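Peroxisomal catalase A (Saccharomyces cerevisiae, PDB 1A4E) catalyses the heme-dependent breakdown of hydrogen peroxide to water and oxygen, probably protecting the cell from peroxide made by peroxisomal oxidases. Local coordinates at residues B[8-13]-B[34-39]; B[104-109]-B[226-231]; B[467-472]-B[481-486]; B[276-281]-B[418-423]. All coordinates share one frame; numbering follows the deposited sequence.

Contact 1. Residues B[8-13]-B[34-39]; sequences VTNSTG and QDYNLI
Asn10 and Asn37 meet amide to amide in the N-terminal arm of the catalase subunit, where a type I beta turn from Asn10 to Gly13 lies beside the first turn of helix 36-45. The two side chains cross at about a right angle, with their amide planes 83° apart, yet the bond between them respects both planes. Asn10 ND2 donates to Asn37 OD1 over 2.9 Å; the acceptor lies close to the plane of the donor amide, and the donor lies in the carbonyl plane of the acceptor. With 159° at the hydrogen, it is a fairly straight bond. A chi1 of 60° sets Asn10 CG between the backbone N and the carbonyl carbon; from there ND2 reaches the helix, while OD1 accepts weakly from Thr12 N within the turn and also from the backbone N of Asn14. Asn10 ND2 also lies at the edge of the Tyr36 ring, near its plane, 4.3 Å from CE1, and the tyrosine hydroxyl bonds to Glu327 of the second subunit. Ser364 of that subunit bonds to the carbonyl of Gly13, so the turn is held at an interface as well as against its own helix. Asp35, the N-cap of that helix, receives Leu38 N on OD1 from above its carboxylate plane. On the turn side, the carbonyl oxygen of Asn10 takes two donors, Thr9 OG1 at 2.9 Å and Gly13 N at 3.1 Å.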
loop_
_atom_site.group_PDB
_atom_site.type_symbol
_atom_site.label_atom_id
_atom_site.label_comp_id
_atom_site.label_asym_id
_atom_site.label_seq_id
_atom_site.Cartn_x
_atom_site.Cartn_y
_atom_site.Cartn_z
ATOM N N VAL B 8 -14.390 6.197 -26.380
ATOM C CA VAL B 8 -14.393 5.964 -24.947
ATOM C C VAL B 8 -14.402 4.463 -24.698
ATOM O O VAL B 8 -15.195 3.707 -25.245
ATOM C CB VAL B 8 -15.627 6.647 -24.308
ATOM C CG1 VAL B 8 -15.599 6.468 -22.790
ATOM C CG2 VAL B 8 -15.613 8.143 -24.625
ATOM N N THR B 9 -13.446 4.033 -23.883
ATOM C CA THR B 9 -13.235 2.634 -23.567
ATOM C C THR B 9 -13.201 2.479 -22.055
ATOM O O THR B 9 -13.248 3.469 -21.319
ATOM C CB THR B 9 -11.882 2.121 -24.150
ATOM O OG1 THR B 9 -10.852 2.718 -23.369
ATOM C CG2 THR B 9 -11.653 2.472 -25.620
ATOM N N ASN B 10 -13.122 1.230 -21.582
ATOM C CA ASN B 10 -12.882 0.971 -20.173
ATOM C C ASN B 10 -11.357 0.891 -19.995
ATOM O O ASN B 10 -10.617 1.145 -20.955
ATOM C CB ASN B 10 -13.570 -0.340 -19.777
ATOM C CG ASN B 10 -13.121 -1.601 -20.506
ATOM O OD1 ASN B 10 -12.138 -1.625 -21.240
ATOM N ND2 ASN B 10 -13.834 -2.705 -20.313
ATOM N N SER B 11 -10.852 0.499 -18.813
ATOM C CA SER B 11 -9.417 0.401 -18.534
ATOM C C SER B 11 -8.605 -0.506 -19.440
ATOM O O SER B 11 -7.425 -0.247 -19.685
ATOM C CB SER B 11 -9.193 -0.070 -17.111
ATOM O OG SER B 11 -9.541 0.954 -16.194
ATOM N N THR B 12 -9.232 -1.572 -19.945
ATOM C CA THR B 12 -8.534 -2.507 -20.807
ATOM C C THR B 12 -8.804 -2.323 -22.287
ATOM O O THR B 12 -8.587 -3.220 -23.095
ATOM C CB THR B 12 -8.865 -3.951 -20.368
ATOM O OG1 THR B 12 -10.267 -4.062 -20.188
ATOM C CG2 THR B 12 -8.143 -4.307 -19.075
ATOM N N GLY B 13 -9.252 -1.117 -22.649
ATOM C CA GLY B 13 -9.385 -0.704 -24.033
ATOM C C GLY B 13 -10.601 -1.199 -24.780
ATOM O O GLY B 13 -10.696 -1.036 -25.994
ATOM N N GLN B 34 -22.222 -8.943 -13.223
ATOM C CA GLN B 34 -21.786 -9.052 -14.611
ATOM C C GLN B 34 -21.346 -7.740 -15.246
ATOM O O GLN B 34 -20.604 -7.732 -16.226
ATOM C CB GLN B 34 -22.970 -9.668 -15.302
ATOM C CG GLN B 34 -23.069 -9.961 -16.765
ATOM C CD GLN B 34 -24.425 -10.577 -17.041
ATOM O OE1 GLN B 34 -25.344 -9.940 -17.551
ATOM N NE2 GLN B 34 -24.559 -11.847 -16.677
ATOM N N ASP B 35 -21.801 -6.603 -14.708
ATOM C CA ASP B 35 -21.413 -5.310 -15.242
ATOM C C ASP B 35 -20.059 -4.874 -14.697
ATOM O O ASP B 35 -19.925 -4.097 -13.746
ATOM C CB ASP B 35 -22.463 -4.285 -14.879
ATOM C CG ASP B 35 -22.384 -2.987 -15.666
ATOM O OD1 ASP B 35 -21.377 -2.670 -16.301
ATOM O OD2 ASP B 35 -23.371 -2.273 -15.642
ATOM N N TYR B 36 -19.041 -5.380 -15.384
ATOM C CA TYR B 36 -17.662 -5.104 -15.021
ATOM C C TYR B 36 -17.217 -3.683 -15.349
ATOM O O TYR B 36 -16.237 -3.215 -14.771
ATOM C CB TYR B 36 -16.735 -6.119 -15.714
ATOM C CG TYR B 36 -17.025 -6.336 -17.187
ATOM C CD1 TYR B 36 -16.569 -5.417 -18.127
ATOM C CD2 TYR B 36 -17.787 -7.438 -17.587
ATOM C CE1 TYR B 36 -16.881 -5.582 -19.472
ATOM C CE2 TYR B 36 -18.104 -7.609 -18.930
ATOM C CZ TYR B 36 -17.651 -6.674 -19.863
ATOM O OH TYR B 36 -17.993 -6.804 -21.193
ATOM N N ASN B 37 -17.913 -2.996 -16.273
ATOM C CA ASN B 37 -17.595 -1.616 -16.615
ATOM C C ASN B 37 -18.018 -0.650 -15.518
ATOM O O ASN B 37 -17.300 0.324 -15.269
ATOM C CB ASN B 37 -18.271 -1.223 -17.929
ATOM C CG ASN B 37 -17.539 -1.749 -19.156
ATOM O OD1 ASN B 37 -16.406 -2.211 -19.083
ATOM N ND2 ASN B 37 -18.143 -1.688 -20.336
ATOM N N LEU B 38 -19.141 -0.931 -14.831
ATOM C CA LEU B 38 -19.553 -0.133 -13.695
ATOM C C LEU B 38 -18.519 -0.296 -12.592
ATOM O O LEU B 38 -18.064 0.705 -12.044
ATOM C CB LEU B 38 -20.910 -0.587 -13.159
ATOM C CG LEU B 38 -21.425 0.131 -11.907
ATOM C CD1 LEU B 38 -21.640 1.613 -12.216
ATOM C CD2 LEU B 38 -22.708 -0.523 -11.435
ATOM N N ILE B 39 -18.114 -1.529 -12.263
ATOM C CA ILE B 39 -17.147 -1.747 -11.195
ATOM C C ILE B 39 -15.770 -1.217 -11.556
ATOM O O ILE B 39 -15.076 -0.732 -10.673
ATOM C CB ILE B 39 -17.127 -3.265 -10.864
ATOM C CG1 ILE B 39 -18.447 -3.578 -10.151
ATOM C CG2 ILE B 39 -15.964 -3.658 -9.953
ATOM C CD1 ILE B 39 -18.714 -5.078 -9.935
#

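Contact 2. Residues B[104-109]-B[226-231]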
loop_
_atom_site.group_PDB
_atom_site.type_symbol
_atom_site.label_atom_id
_atom_site.label_comp_id
_atom_site.label_asym_id
_atom_site.label_seq_id
_atom_site.Cartn_x
_atom_site.Cartn_y
_atom_site.Cartn_z
ATOM N N ALA B 104 -6.760 26.922 2.906
ATOM C CA ALA B 104 -6.611 28.160 2.159
ATOM C C ALA B 104 -5.202 28.610 1.854
ATOM O O ALA B 104 -4.246 28.313 2.560
ATOM C CB ALA B 104 -7.272 29.298 2.896
ATOM N N ASP B 105 -5.092 29.360 0.766
ATOM C CA ASP B 105 -3.826 29.914 0.328
ATOM C C ASP B 105 -3.261 31.042 1.159
ATOM O O ASP B 105 -2.050 31.121 1.365
ATOM C CB ASP B 105 -3.952 30.422 -1.099
ATOM C CG ASP B 105 -3.787 29.351 -2.158
ATOM O OD1 ASP B 105 -3.323 28.256 -1.853
ATOM O OD2 ASP B 105 -4.103 29.625 -3.306
ATOM N N THR B 106 -4.148 31.933 1.613
ATOM C CA THR B 106 -3.724 33.112 2.349
ATOM C C THR B 106 -3.877 32.967 3.860
ATOM O O THR B 106 -4.690 33.631 4.504
ATOM C CB THR B 106 -4.517 34.352 1.799
ATOM O OG1 THR B 106 -5.905 34.104 1.976
ATOM C CG2 THR B 106 -4.214 34.627 0.329
ATOM N N VAL B 107 -3.122 32.017 4.423
ATOM C CA VAL B 107 -3.040 31.837 5.872
ATOM C C VAL B 107 -1.638 32.248 6.320
ATOM O O VAL B 107 -0.761 32.479 5.488
ATOM C CB VAL B 107 -3.263 30.357 6.338
ATOM C CG1 VAL B 107 -4.699 29.968 6.047
ATOM C CG2 VAL B 107 -2.263 29.414 5.669
ATOM N N ARG B 108 -1.382 32.372 7.622
ATOM C CA ARG B 108 -0.039 32.662 8.087
ATOM C C ARG B 108 0.690 31.337 8.175
ATOM O O ARG B 108 0.216 30.374 8.771
ATOM C CB ARG B 108 -0.098 33.347 9.451
ATOM C CG ARG B 108 1.224 33.385 10.210
ATOM C CD ARG B 108 1.166 34.407 11.327
ATOM N NE ARG B 108 1.478 35.691 10.728
ATOM C CZ ARG B 108 0.634 36.712 10.713
ATOM N NH1 ARG B 108 -0.569 36.651 11.255
ATOM N NH2 ARG B 108 1.002 37.803 10.085
ATOM N N ASP B 109 1.844 31.321 7.520
ATOM C CA ASP B 109 2.727 30.164 7.473
ATOM C C ASP B 109 4.003 30.565 6.754
ATOM O O ASP B 109 4.017 31.584 6.064
ATOM C CB ASP B 109 2.107 28.996 6.690
ATOM C CG ASP B 109 1.726 27.765 7.500
ATOM O OD1 ASP B 109 2.055 27.656 8.681
ATOM O OD2 ASP B 109 1.088 26.892 6.924
ATOM N N LYS B 226 5.634 41.814 -1.695
ATOM C CA LYS B 226 4.314 42.376 -1.513
ATOM C C LYS B 226 3.612 41.409 -0.575
ATOM O O LYS B 226 3.668 40.191 -0.743
ATOM C CB LYS B 226 3.609 42.470 -2.865
ATOM C CG LYS B 226 2.298 43.237 -2.809
ATOM C CD LYS B 226 1.571 43.090 -4.137
ATOM C CE LYS B 226 0.066 43.228 -3.901
ATOM N NZ LYS B 226 -0.685 42.615 -4.987
ATOM N N ASN B 227 2.999 41.988 0.462
ATOM C CA ASN B 227 2.337 41.249 1.524
ATOM C C ASN B 227 0.915 41.727 1.780
ATOM O O ASN B 227 0.464 42.789 1.344
ATOM C CB ASN B 227 3.089 41.385 2.847
ATOM C CG ASN B 227 4.531 40.926 2.821
ATOM O OD1 ASN B 227 4.852 39.828 2.371
ATOM N ND2 ASN B 227 5.431 41.759 3.327
ATOM N N LEU B 228 0.216 40.868 2.516
ATOM C CA LEU B 228 -1.121 41.144 2.983
ATOM C C LEU B 228 -1.063 41.367 4.491
ATOM O O LEU B 228 -0.119 40.960 5.183
ATOM C CB LEU B 228 -2.054 39.965 2.707
ATOM C CG LEU B 228 -2.283 39.488 1.280
ATOM C CD1 LEU B 228 -3.167 38.258 1.314
ATOM C CD2 LEU B 228 -2.910 40.592 0.443
ATOM N N THR B 229 -2.082 42.079 4.990
ATOM C CA THR B 229 -2.265 42.199 6.431
ATOM C C THR B 229 -3.096 40.988 6.832
ATOM O O THR B 229 -3.763 40.389 5.979
ATOM C CB THR B 229 -3.002 43.511 6.810
ATOM O OG1 THR B 229 -4.266 43.536 6.162
ATOM C CG2 THR B 229 -2.182 44.730 6.424
ATOM N N ILE B 230 -3.104 40.590 8.106
ATOM C CA ILE B 230 -3.832 39.396 8.501
ATOM C C ILE B 230 -5.340 39.523 8.304
ATOM O O ILE B 230 -6.008 38.511 8.110
ATOM C CB ILE B 230 -3.433 39.060 9.982
ATOM C CG1 ILE B 230 -4.041 37.717 10.388
ATOM C CG2 ILE B 230 -3.877 40.164 10.929
ATOM C CD1 ILE B 230 -3.633 36.501 9.518
ATOM N N GLU B 231 -5.878 40.750 8.268
ATOM C CA GLU B 231 -7.300 40.979 8.025
ATOM C C GLU B 231 -7.650 40.699 6.569
ATOM O O GLU B 231 -8.676 40.076 6.284
ATOM C CB GLU B 231 -7.720 42.421 8.314
ATOM C CG GLU B 231 -7.523 42.911 9.748
ATOM C CD GLU B 231 -6.184 43.574 10.079
ATOM O OE1 GLU B 231 -5.278 43.633 9.241
ATOM O OE2 GLU B 231 -6.060 44.052 11.207
HETATM O O HOH W 1 0.212 39.566 8.253
#
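From Thr106 opposite Leu228, 8.5 Å apart at their CA atoms, the two backbones advance together to Arg108 opposite Ile230, where the CA atoms are 7.7 Å apart, a spacing that leaves the meeting to side chains. Thr106 and Leu228 point at each other and cross obliquely, methyl to methyl, with Thr106 CG2 3.9 Å from Leu228 CD1. The threonine hydroxyl is occupied with the carbonyl of Ala233 in helix 230-239, and Ile236 of that helix touches both residues. Two residues on, Arg108 sets out with CG anti to its backbone N (chi1 165°) and then bends sharply at chi3 (-84°), which brings the guanidinium to the end of Ile230; the two side chains cross at about a right angle. There NH1 lies 3.5 Å from Ile230 CD1 and 3.7 Å from Ile230 CG1. Arg108 NE donates to the carbonyl of Leu182, which helps to fix the group. A water 2.7 Å from Arg108 NH2 makes a weak bond with it. Asn452 of helix 445-457 packs on both Arg108 and Ile230, so a loop between two barrel strands, the start of helix 230-239 and helix 445-457 of the C-terminal helical domain come together here. Direct contact between the segments is therefore by van der Waals packing, with the arginine placed by polar partners beyond them and presenting a guanidinium nitrogen to an aliphatic branch.

Contact 3. Residues B[467-472]-B[481-486]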
loop_
_atom_site.group_PDB
_atom_site.type_symbol
_atom_site.label_atom_id
_atom_site.label_comp_id
_atom_site.label_asym_id
_atom_site.label_seq_id
_atom_site.Cartn_x
_atom_site.Cartn_y
_atom_site.Cartn_z
ATOM N N ARG B 467 4.368 33.172 29.391
ATOM C CA ARG B 467 5.634 32.694 28.851
ATOM C C ARG B 467 5.971 33.268 27.481
ATOM O O ARG B 467 7.146 33.411 27.134
ATOM C CB ARG B 467 5.628 31.197 28.718
ATOM C CG ARG B 467 5.429 30.472 30.019
ATOM C CD ARG B 467 5.698 29.045 29.667
ATOM N NE ARG B 467 4.814 28.144 30.372
ATOM C CZ ARG B 467 4.643 26.899 29.933
ATOM N NH1 ARG B 467 5.276 26.443 28.840
ATOM N NH2 ARG B 467 3.821 26.100 30.611
ATOM N N VAL B 468 4.930 33.580 26.692
ATOM C CA VAL B 468 5.105 34.220 25.396
ATOM C C VAL B 468 5.630 35.632 25.627
ATOM O O VAL B 468 6.587 36.031 24.967
ATOM C CB VAL B 468 3.758 34.254 24.643
ATOM C CG1 VAL B 468 3.863 35.065 23.362
ATOM C CG2 VAL B 468 3.354 32.825 24.306
ATOM N N TYR B 469 5.039 36.355 26.595
ATOM C CA TYR B 469 5.448 37.714 26.934
ATOM C C TYR B 469 6.867 37.733 27.463
ATOM O O TYR B 469 7.635 38.614 27.089
ATOM C CB TYR B 469 4.550 38.322 28.004
ATOM C CG TYR B 469 3.064 38.339 27.682
ATOM C CD1 TYR B 469 2.598 38.425 26.364
ATOM C CD2 TYR B 469 2.157 38.236 28.739
ATOM C CE1 TYR B 469 1.226 38.402 26.107
ATOM C CE2 TYR B 469 0.786 38.213 28.486
ATOM C CZ TYR B 469 0.331 38.297 27.170
ATOM O OH TYR B 469 -1.024 38.271 26.923
ATOM N N ASP B 470 7.255 36.750 28.285
ATOM C CA ASP B 470 8.610 36.686 28.800
ATOM C C ASP B 470 9.640 36.382 27.734
ATOM O O ASP B 470 10.748 36.910 27.806
ATOM C CB ASP B 470 8.701 35.635 29.907
ATOM C CG ASP B 470 8.005 36.024 31.214
ATOM O OD1 ASP B 470 7.607 37.181 31.394
ATOM O OD2 ASP B 470 7.863 35.154 32.072
ATOM N N MET B 471 9.279 35.577 26.726
ATOM C CA MET B 471 10.179 35.271 25.619
ATOM C C MET B 471 10.363 36.493 24.723
ATOM O O MET B 471 11.492 36.813 24.348
ATOM C CB MET B 471 9.621 34.102 24.794
ATOM C CG MET B 471 10.491 33.690 23.611
ATOM S SD MET B 471 9.841 32.295 22.660
ATOM C CE MET B 471 8.458 33.078 21.877
ATOM N N PHE B 472 9.286 37.212 24.390
ATOM C CA PHE B 472 9.408 38.400 23.561
ATOM C C PHE B 472 10.012 39.611 24.259
ATOM O O PHE B 472 10.565 40.486 23.595
ATOM C CB PHE B 472 8.039 38.747 23.002
ATOM C CG PHE B 472 7.716 37.889 21.783
ATOM C CD1 PHE B 472 8.318 38.175 20.553
ATOM C CD2 PHE B 472 6.821 36.821 21.891
ATOM C CE1 PHE B 472 8.019 37.393 19.437
ATOM C CE2 PHE B 472 6.530 36.045 20.768
ATOM C CZ PHE B 472 7.127 36.328 19.543
ATOM N N GLU B 481 5.216 44.383 25.675
ATOM C CA GLU B 481 4.130 45.205 26.193
ATOM C C GLU B 481 3.024 45.384 25.166
ATOM O O GLU B 481 1.846 45.335 25.510
ATOM C CB GLU B 481 4.623 46.603 26.590
ATOM C CG GLU B 481 5.538 46.734 27.815
ATOM C CD GLU B 481 4.959 46.230 29.133
ATOM O OE1 GLU B 481 3.779 46.460 29.423
ATOM O OE2 GLU B 481 5.707 45.601 29.879
ATOM N N ALA B 482 3.407 45.597 23.902
ATOM C CA ALA B 482 2.460 45.761 22.813
ATOM C C ALA B 482 1.693 44.478 22.490
ATOM O O ALA B 482 0.516 44.544 22.136
ATOM C CB ALA B 482 3.204 46.226 21.572
ATOM N N ILE B 483 2.333 43.306 22.634
ATOM C CA ILE B 483 1.688 42.013 22.411
ATOM C C ILE B 483 0.661 41.774 23.500
ATOM O O ILE B 483 -0.449 41.336 23.204
ATOM C CB ILE B 483 2.738 40.863 22.422
ATOM C CG1 ILE B 483 3.616 40.992 21.187
ATOM C CG2 ILE B 483 2.061 39.489 22.441
ATOM C CD1 ILE B 483 4.886 40.130 21.284
ATOM N N LYS B 484 1.041 42.075 24.750
ATOM C CA LYS B 484 0.166 41.919 25.905
ATOM C C LYS B 484 -1.081 42.801 25.807
ATOM O O LYS B 484 -2.185 42.389 26.171
ATOM C CB LYS B 484 0.963 42.255 27.166
ATOM C CG LYS B 484 0.216 41.983 28.476
ATOM C CD LYS B 484 0.878 42.647 29.679
ATOM C CE LYS B 484 0.960 44.162 29.463
ATOM N NZ LYS B 484 1.441 44.840 30.649
ATOM N N LYS B 485 -0.901 44.010 25.263
ATOM C CA LYS B 485 -1.973 44.969 25.057
ATOM C C LYS B 485 -2.981 44.508 24.004
ATOM O O LYS B 485 -4.180 44.762 24.144
ATOM C CB LYS B 485 -1.321 46.292 24.671
ATOM C CG LYS B 485 -2.245 47.457 24.366
ATOM C CD LYS B 485 -1.364 48.658 24.077
ATOM C CE LYS B 485 -2.166 49.794 23.473
ATOM N NZ LYS B 485 -1.284 50.924 23.246
ATOM N N VAL B 486 -2.524 43.819 22.946
ATOM C CA VAL B 486 -3.433 43.319 21.924
ATOM C C VAL B 486 -4.133 42.063 22.431
ATOM O O VAL B 486 -5.347 41.942 22.291
ATOM C CB VAL B 486 -2.655 43.013 20.615
ATOM C CG1 VAL B 486 -3.614 42.528 19.533
ATOM C CG2 VAL B 486 -1.998 44.281 20.087
#
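Tyr469 and Phe472 of helix 462-473 receive Ile483 and Lys484 of helix 477-487 in a helical hairpin of the C-terminal helical domain, the short axes running nearly antiparallel at 155° and 9.6 Å apart. The second segment opens with Glu481, which reaches ahead rather than across: Lys484 NZ meets its OE1 on the syn side, somewhat out of the carboxylate plane, in a salt bridge of 3.1 Å. Ala482 faces Ala450 of helix 445-457. Next comes Ile483, whose two branches serve two rings. CG2 lies at the edge of Tyr469, 3.9 Å from CE1, whereas CD1 sits over a face of Phe472, offset toward the rim and 3.6 Å from CG, as a CH-pi contact. Ile453 of helix 445-457 packs on both Phe472 and Ile483. Lys484 follows and lays its aliphatic part over Tyr469: CB stands above the centre of the ring, 4.0 Å from the centroid and only 12° off the normal. Farther along the side chain, CG is 3.8 Å from CE2 of the tyrosine. A bend at chi3 (58°) then carries the rest of the side chain away from the ring, leaving NZ with Glu481. The same two helices are also joined by a bond from Ser480 OG to Tyr469 O, but between these two segments the packing is apolar and CH-pi: the lysine methylenes cover an aromatic face while the salt bridge within its own helix takes the charge, placing no ammonium group against the rings.

Contact 4. Residues B[276-281]-B[418-423]; sequences PFSVFD and YHWATS
Trp420 thrusts its indole edge at the type I beta turn running from Ser278 to Asp281. CB heads toward the turn, and chi1 of -155° swings CG away from the backbone N and carries the ring on in the same direction, the six-membered half leading. On that rim CZ2 comes first, 4.0 Å from Ser278 CB. CH2, at the tip, has Asp281 CB at 3.6 Å and Ser278 OG at 4.0 Å. CZ3 lies 3.4 Å from the carbonyl oxygen of Phe280, which stands at the ring edge near its plane, so the weakly positive hydrogen rim probably faces a partial negative charge. The Asp281 carboxylate is turned 44° from the indole plane and directs its oxygens elsewhere: OD2 makes salt bridges with Arg137 and Lys284, and OD1 bonds to Thr283. Arg137 serves the other segment too, donating to the carbonyls of Trp420 and Ala421. His28 of the third subunit meets the indole as well. In catalase terms, a loop ahead of barrel strand 294-303 is joined here to the inverse gamma turn centred on Trp420, where the wrapping region leads on to the C-terminal helical domain.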
loop_
_atom_site.group_PDB
_atom_site.type_symbol
_atom_site.label_atom_id
_atom_site.label_comp_id
_atom_site.label_asym_id
_atom_site.label_seq_id
_atom_site.Cartn_x
_atom_site.Cartn_y
_atom_site.Cartn_z
ATOM N N PRO B 276 30.825 34.394 15.109
ATOM C CA PRO B 276 30.246 34.311 16.457
ATOM C C PRO B 276 29.181 33.241 16.712
ATOM O O PRO B 276 28.656 33.105 17.822
ATOM C CB PRO B 276 29.736 35.720 16.699
ATOM C CG PRO B 276 29.353 36.210 15.323
ATOM C CD PRO B 276 30.515 35.688 14.495
ATOM N N PHE B 277 28.845 32.496 15.653
ATOM C CA PHE B 277 27.875 31.409 15.658
ATOM C C PHE B 277 28.309 30.322 14.671
ATOM O O PHE B 277 29.312 30.443 13.964
ATOM C CB PHE B 277 26.472 31.948 15.283
ATOM C CG PHE B 277 26.384 32.727 13.970
ATOM C CD1 PHE B 277 26.319 32.059 12.743
ATOM C CD2 PHE B 277 26.392 34.120 14.002
ATOM C CE1 PHE B 277 26.267 32.787 11.557
ATOM C CE2 PHE B 277 26.338 34.840 12.806
ATOM C CZ PHE B 277 26.277 34.179 11.584
ATOM N N SER B 278 27.524 29.247 14.598
ATOM C CA SER B 278 27.845 28.117 13.741
ATOM C C SER B 278 27.251 28.231 12.336
ATOM O O SER B 278 26.132 28.724 12.147
ATOM C CB SER B 278 27.348 26.844 14.446
ATOM O OG SER B 278 27.808 25.644 13.839
ATOM N N VAL B 279 28.028 27.805 11.324
ATOM C CA VAL B 279 27.518 27.716 9.955
ATOM C C VAL B 279 26.521 26.569 9.818
ATOM O O VAL B 279 25.773 26.508 8.849
ATOM C CB VAL B 279 28.632 27.476 8.882
ATOM C CG1 VAL B 279 29.327 28.804 8.656
ATOM C CG2 VAL B 279 29.618 26.378 9.291
ATOM N N PHE B 280 26.515 25.654 10.795
ATOM C CA PHE B 280 25.616 24.517 10.838
ATOM C C PHE B 280 24.318 24.826 11.577
ATOM O O PHE B 280 23.508 23.925 11.812
ATOM C CB PHE B 280 26.332 23.349 11.520
ATOM C CG PHE B 280 27.676 23.027 10.891
ATOM C CD1 PHE B 280 27.818 22.971 9.498
ATOM C CD2 PHE B 280 28.778 22.804 11.722
ATOM C CE1 PHE B 280 29.068 22.687 8.937
ATOM C CE2 PHE B 280 30.021 22.521 11.151
ATOM C CZ PHE B 280 30.169 22.464 9.762
ATOM N N ASP B 281 24.101 26.090 11.968
ATOM C CA ASP B 281 22.893 26.461 12.670
ATOM C C ASP B 281 21.920 27.145 11.732
ATOM O O ASP B 281 22.153 28.242 11.226
ATOM C CB ASP B 281 23.234 27.393 13.824
ATOM C CG ASP B 281 22.090 27.748 14.779
ATOM O OD1 ASP B 281 20.945 27.352 14.576
ATOM O OD2 ASP B 281 22.352 28.433 15.760
ATOM N N TYR B 418 23.548 14.195 21.169
ATOM C CA TYR B 418 23.530 15.619 21.445
ATOM C C TYR B 418 22.216 16.298 21.114
ATOM O O TYR B 418 21.595 16.053 20.083
ATOM C CB TYR B 418 24.679 16.258 20.664
ATOM C CG TYR B 418 24.968 17.725 20.966
ATOM C CD1 TYR B 418 25.615 18.092 22.151
ATOM C CD2 TYR B 418 24.602 18.700 20.037
ATOM C CE1 TYR B 418 25.893 19.436 22.406
ATOM C CE2 TYR B 418 24.880 20.042 20.286
ATOM C CZ TYR B 418 25.521 20.398 21.469
ATOM O OH TYR B 418 25.804 21.725 21.697
ATOM N N HIS B 419 21.824 17.163 22.047
ATOM C CA HIS B 419 20.635 17.988 21.946
ATOM C C HIS B 419 21.126 19.425 21.989
ATOM O O HIS B 419 21.530 19.938 23.029
ATOM C CB HIS B 419 19.706 17.675 23.123
ATOM C CG HIS B 419 18.478 18.561 23.324
ATOM N ND1 HIS B 419 17.666 18.498 24.371
ATOM C CD2 HIS B 419 18.014 19.578 22.520
ATOM C CE1 HIS B 419 16.746 19.423 24.244
ATOM N NE2 HIS B 419 16.966 20.068 23.126
ATOM N N TRP B 420 21.078 20.072 20.830
ATOM C CA TRP B 420 21.505 21.447 20.658
ATOM C C TRP B 420 20.445 22.425 21.170
ATOM O O TRP B 420 19.897 23.239 20.424
ATOM C CB TRP B 420 21.798 21.652 19.161
ATOM C CG TRP B 420 22.788 22.748 18.784
ATOM C CD1 TRP B 420 23.458 23.500 19.718
ATOM C CD2 TRP B 420 23.137 23.082 17.502
ATOM N NE1 TRP B 420 24.231 24.303 19.035
ATOM C CE2 TRP B 420 24.080 24.096 17.721
ATOM C CE3 TRP B 420 22.814 22.690 16.206
ATOM C CZ2 TRP B 420 24.709 24.730 16.651
ATOM C CZ3 TRP B 420 23.444 23.325 15.134
ATOM C CH2 TRP B 420 24.383 24.335 15.354
ATOM N N ALA B 421 20.152 22.360 22.472
ATOM C CA ALA B 421 19.188 23.228 23.137
ATOM C C ALA B 421 19.549 24.705 23.037
ATOM O O ALA B 421 20.693 25.013 22.699
ATOM C CB ALA B 421 19.131 22.823 24.585
ATOM N N THR B 422 18.625 25.637 23.290
ATOM C CA THR B 422 18.928 27.072 23.281
ATOM C C THR B 422 20.156 27.353 24.146
ATOM O O THR B 422 20.239 26.955 25.310
ATOM C CB THR B 422 17.756 27.916 23.846
ATOM O OG1 THR B 422 16.589 27.445 23.193
ATOM C CG2 THR B 422 17.901 29.424 23.616
ATOM N N SER B 423 21.153 27.954 23.494
ATOM C CA SER B 423 22.406 28.338 24.125
ATOM C C SER B 423 22.197 29.371 25.224
ATOM O O SER B 423 21.319 30.225 25.087
ATOM C CB SER B 423 23.363 28.920 23.090
ATOM O OG SER B 423 23.694 27.980 22.080
#

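In the fold
From the N terminus, contact 1 closes first, folding a short loop with strand 22-25 inside the arm that reaches into the other subunits. Contact 2 closes a long loop, from between strands 87-95 and 112-119 to the start of helix 230-239, and so draws barrel and helices together. Contact 4 then spans 276-281 to 418-423, joining the barrel to the approach to the last helices, and contact 3 closes a hairpin within them. All four are in series; none nests or crosses. Contacts 1 and 3 lie on opposite sides of the chain's centre, their centres about 63 Å apart, whereas contacts 3 and 4 approach to about 8 Å at their nearest atoms.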